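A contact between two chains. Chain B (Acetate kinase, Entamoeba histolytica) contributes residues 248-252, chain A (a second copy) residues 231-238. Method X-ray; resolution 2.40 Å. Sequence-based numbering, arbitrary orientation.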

ATOM      1  N   ILE B 248      -2.148  -5.729  -0.798  1.00 33.03           N
ATOM      2  CA  ILE B 248      -2.808  -6.075  -2.055  1.00 30.18           C
ATOM      3  C   ILE B 248      -4.178  -5.406  -2.124  1.00 27.82           C
ATOM      4  O   ILE B 248      -4.643  -4.841  -1.131  1.00 26.52           O
ATOM      5  CB  ILE B 248      -2.991  -7.596  -2.199  1.00 38.12           C
ATOM      6  CG1 ILE B 248      -3.795  -8.144  -1.019  1.00 25.37           C
ATOM      7  CG2 ILE B 248      -1.637  -8.301  -2.314  1.00 30.76           C
ATOM      8  CD1 ILE B 248      -4.115  -9.627  -1.132  1.00 33.15           C
ATOM      9  N   ASP B 249      -4.816  -5.469  -3.290  1.00 27.00           N
ATOM     10  CA  ASP B 249      -6.173  -4.956  -3.462  1.00 31.18           C
ATOM     11  C   ASP B 249      -7.107  -5.597  -2.429  1.00 34.79           C
ATOM     12  O   ASP B 249      -7.252  -6.818  -2.390  1.00 34.41           O
ATOM     13  CB  ASP B 249      -6.659  -5.256  -4.885  1.00 32.05           C
ATOM     14  CG  ASP B 249      -7.912  -4.479  -5.263  1.00 40.14           C
ATOM     15  OD1 ASP B 249      -8.820  -4.329  -4.415  1.00 31.57           O
ATOM     16  OD2 ASP B 249      -7.991  -4.024  -6.426  1.00 42.42           O
ATOM     17  N   PRO B 250      -7.734  -4.765  -1.578  1.00 31.44           N
ATOM     18  CA  PRO B 250      -8.596  -5.203  -0.469  1.00 36.15           C
ATOM     19  C   PRO B 250      -9.777  -6.064  -0.917  1.00 37.56           C
ATOM     20  O   PRO B 250     -10.347  -6.796  -0.102  1.00 36.31           O
ATOM     21  CB  PRO B 250      -9.113  -3.882   0.114  1.00 32.58           C
ATOM     22  CG  PRO B 250      -8.084  -2.873  -0.262  1.00 34.22           C
ATOM     23  CD  PRO B 250      -7.580  -3.300  -1.614  1.00 31.82           C
ATOM     24  N   THR B 251     -10.142  -5.967  -2.193  1.00 35.97           N
ATOM     25  CA  THR B 251     -11.243  -6.752  -2.743  1.00 32.38           C
ATOM     26  C   THR B 251     -10.806  -8.202  -3.001  1.00 37.88           C
ATOM     27  O   THR B 251     -11.629  -9.124  -2.992  1.00 34.15           O
ATOM     28  CB  THR B 251     -11.794  -6.107  -4.038  1.00 32.61           C
ATOM     29  OG1 THR B 251     -12.215  -4.762  -3.767  1.00 34.28           O
ATOM     30  CG2 THR B 251     -12.977  -6.888  -4.582  1.00 31.65           C
ATOM     31  N   ILE B 252      -9.506  -8.400  -3.211  1.00 26.08           N
ATOM     32  CA  ILE B 252      -8.969  -9.734  -3.494  1.00 30.64           C
ATOM     33  C   ILE B 252      -9.256 -10.788  -2.410  1.00 34.71           C
ATOM     34  O   ILE B 252      -9.710 -11.886  -2.740  1.00 33.92           O
ATOM     35  CB  ILE B 252      -7.460  -9.701  -3.857  1.00 31.16           C
ATOM     36  CG1 ILE B 252      -7.236  -8.841  -5.100  1.00 32.34           C
ATOM     37  CG2 ILE B 252      -6.938 -11.104  -4.109  1.00 24.90           C
ATOM     38  CD1 ILE B 252      -5.798  -8.819  -5.588  1.00 30.62           C
TER
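Chain A, residues 231-238: MGNSTLAG

Chain A residues 231-238 form an irregular segment, with no regular helix or strand. It lies against the turn of chain B that leads into a helix. D249(B) CA and A237(A) CA are 5.3 Å apart. T251(B) CA and S234(A) CA are 6.5 Å apart. These two pairs run in opposite sequence order, but chain A curves, and D249(B) meets both G232(A)-S234(A) and A237(A). Together the two stretches bury 305 Å².

The chain A backbone bends around the carboxylate of D249(B). N233(A) has phi/psi of -70/-32 and S234(A) is extended at -118/172. T235(A) and L236(A) then turn at -90/15 and -95/-26, and A237(A) is extended again at -73/154. The CA-to-CB bonds of N233(A), S234(A), L236(A) and A237(A) all point toward chain B, while those of M231(A) and T235(A) point away.

Polar contacts centre on D249(B), whose side chain is in the t rotamer. S234(A) N donates to D249(B) OD2 at 2.8 Å, with a nearly straight angle of 167°. S234(A) OG donates to D249(B) OD1, also at 2.8 Å. One serine thus binds both carboxylate oxygens, through its backbone and its side chain. N233(A) N also lies 2.8 Å from D249(B) OD2.

The S234(A) hydroxyl, in the p rotamer, also accepts. T251(B) OG1 donates to S234(A) OG at 2.8 Å, so a short relay runs from threonine through serine to aspartate. Within chain A, a weak bond from L236(A) N to S234(A) OG, 3.4 Å long, adds a second donor to this hydroxyl.

The same aspartate holds its own turn. T251(B) N donates to D249(B) OD1 at 3.1 Å, a capping bond. I252(B) N donates to D249(B) O at 2.9 Å. D249(B) OD1 therefore serves both the cap and the contact with chain A.

Apolar contacts lie beside the polar group, around P250(B). P250(B) CB is 4.2 Å from L236(A) CD2, and P250(B) CD is 4.2 Å from A237(A) CB. Two carbons also lie close to oxygens: L236(A) CD2 is 3.4 Å from T251(B) OG1, and A237(A) CB is 3.5 Å from D249(B) OD2.

G232(A) leaves room for the carboxylate. An ideal CB on G232(A) would lie 2.6 Å from D249(B) OD2, a clash. G238(A) is a different case: at its phi/psi of 101/-119 a CB would jam against the carbonyl O of A237(A), independently of chain B.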

ATOM      1  N   MET A 231      -5.128   2.392  -8.532  1.00 35.15           N
ATOM      2  CA  MET A 231      -6.195   1.397  -8.461  1.00 41.19           C
ATOM      3  C   MET A 231      -5.653   0.020  -8.848  1.00 34.58           C
ATOM      4  O   MET A 231      -4.558  -0.085  -9.401  1.00 43.59           O
ATOM      5  CB  MET A 231      -7.395   1.805  -9.323  1.00 42.74           C
ATOM      6  CG  MET A 231      -8.355   2.775  -8.623  1.00 37.86           C
ATOM      7  SD  MET A 231      -9.737   3.332  -9.656  1.00 42.41           S
ATOM      8  CE  MET A 231     -10.795   4.114  -8.439  1.00 33.10           C
ATOM      9  N   GLY A 232      -6.406  -1.032  -8.539  1.00 28.43           N
ATOM     10  CA  GLY A 232      -5.931  -2.386  -8.757  1.00 33.25           C
ATOM     11  C   GLY A 232      -6.862  -3.211  -9.620  1.00 33.99           C
ATOM     12  O   GLY A 232      -7.253  -2.786 -10.710  1.00 33.14           O
ATOM     13  N   ASN A 233      -7.205  -4.402  -9.139  1.00 32.38           N
ATOM     14  CA  ASN A 233      -8.177  -5.244  -9.818  1.00 36.40           C
ATOM     15  C   ASN A 233      -9.572  -4.639  -9.693  1.00 29.45           C
ATOM     16  O   ASN A 233     -10.408  -4.783 -10.586  1.00 32.92           O
ATOM     17  CB  ASN A 233      -8.156  -6.657  -9.233  1.00 33.43           C
ATOM     18  CG  ASN A 233      -9.013  -7.626 -10.022  1.00 32.83           C
ATOM     19  OD1 ASN A 233     -10.130  -7.956  -9.619  1.00 36.48           O
ATOM     20  ND2 ASN A 233      -8.496  -8.082 -11.159  1.00 32.07           N
ATOM     21  N   SER A 234      -9.809  -3.959  -8.573  1.00 33.94           N
ATOM     22  CA  SER A 234     -11.093  -3.318  -8.306  1.00 29.12           C
ATOM     23  C   SER A 234     -10.933  -1.804  -8.170  1.00 34.49           C
ATOM     24  O   SER A 234      -9.813  -1.287  -8.123  1.00 32.05           O
ATOM     25  CB  SER A 234     -11.717  -3.891  -7.034  1.00 33.08           C
ATOM     26  OG  SER A 234     -11.011  -3.473  -5.878  1.00 35.84           O
ATOM     27  N   THR A 235     -12.059  -1.101  -8.100  1.00 36.89           N
ATOM     28  CA  THR A 235     -12.066   0.354  -7.963  1.00 40.63           C
ATOM     29  C   THR A 235     -12.067   0.782  -6.498  1.00 35.14           C
ATOM     30  O   THR A 235     -12.363   1.936  -6.178  1.00 35.87           O
ATOM     31  CB  THR A 235     -13.298   0.964  -8.644  1.00 41.48           C
ATOM     32  OG1 THR A 235     -14.473   0.306  -8.158  1.00 28.65           O
ATOM     33  CG2 THR A 235     -13.212   0.803 -10.155  1.00 34.56           C
ATOM     34  N   LEU A 236     -11.745  -0.160  -5.616  1.00 32.00           N
ATOM     35  CA  LEU A 236     -11.702   0.089  -4.180  1.00 29.98           C
ATOM     36  C   LEU A 236     -10.277   0.429  -3.744  1.00 41.08           C
ATOM     37  O   LEU A 236     -10.065   1.117  -2.747  1.00 37.53           O
ATOM     38  CB  LEU A 236     -12.197  -1.152  -3.427  1.00 37.70           C
ATOM     39  CG  LEU A 236     -12.295  -1.095  -1.901  1.00 46.01           C
ATOM     40  CD1 LEU A 236     -13.238   0.013  -1.498  1.00 43.90           C
ATOM     41  CD2 LEU A 236     -12.766  -2.418  -1.314  1.00 41.49           C
ATOM     42  N   ALA A 237      -9.303  -0.050  -4.513  1.00 34.70           N
ATOM     43  CA  ALA A 237      -7.889   0.035  -4.145  1.00 36.80           C
ATOM     44  C   ALA A 237      -7.294   1.443  -4.252  1.00 31.21           C
ATOM     45  O   ALA A 237      -7.759   2.270  -5.040  1.00 31.38           O
ATOM     46  CB  ALA A 237      -7.079  -0.932  -4.996  1.00 28.82           C
ATOM     47  N   GLY A 238      -6.257   1.701  -3.457  1.00 28.97           N
ATOM     48  CA  GLY A 238      -5.460   2.906  -3.605  1.00 31.66           C
ATOM     49  C   GLY A 238      -5.735   4.033  -2.626  1.00 29.40           C
ATOM     50  O   GLY A 238      -5.561   3.887  -1.414  1.00 30.40           O
TER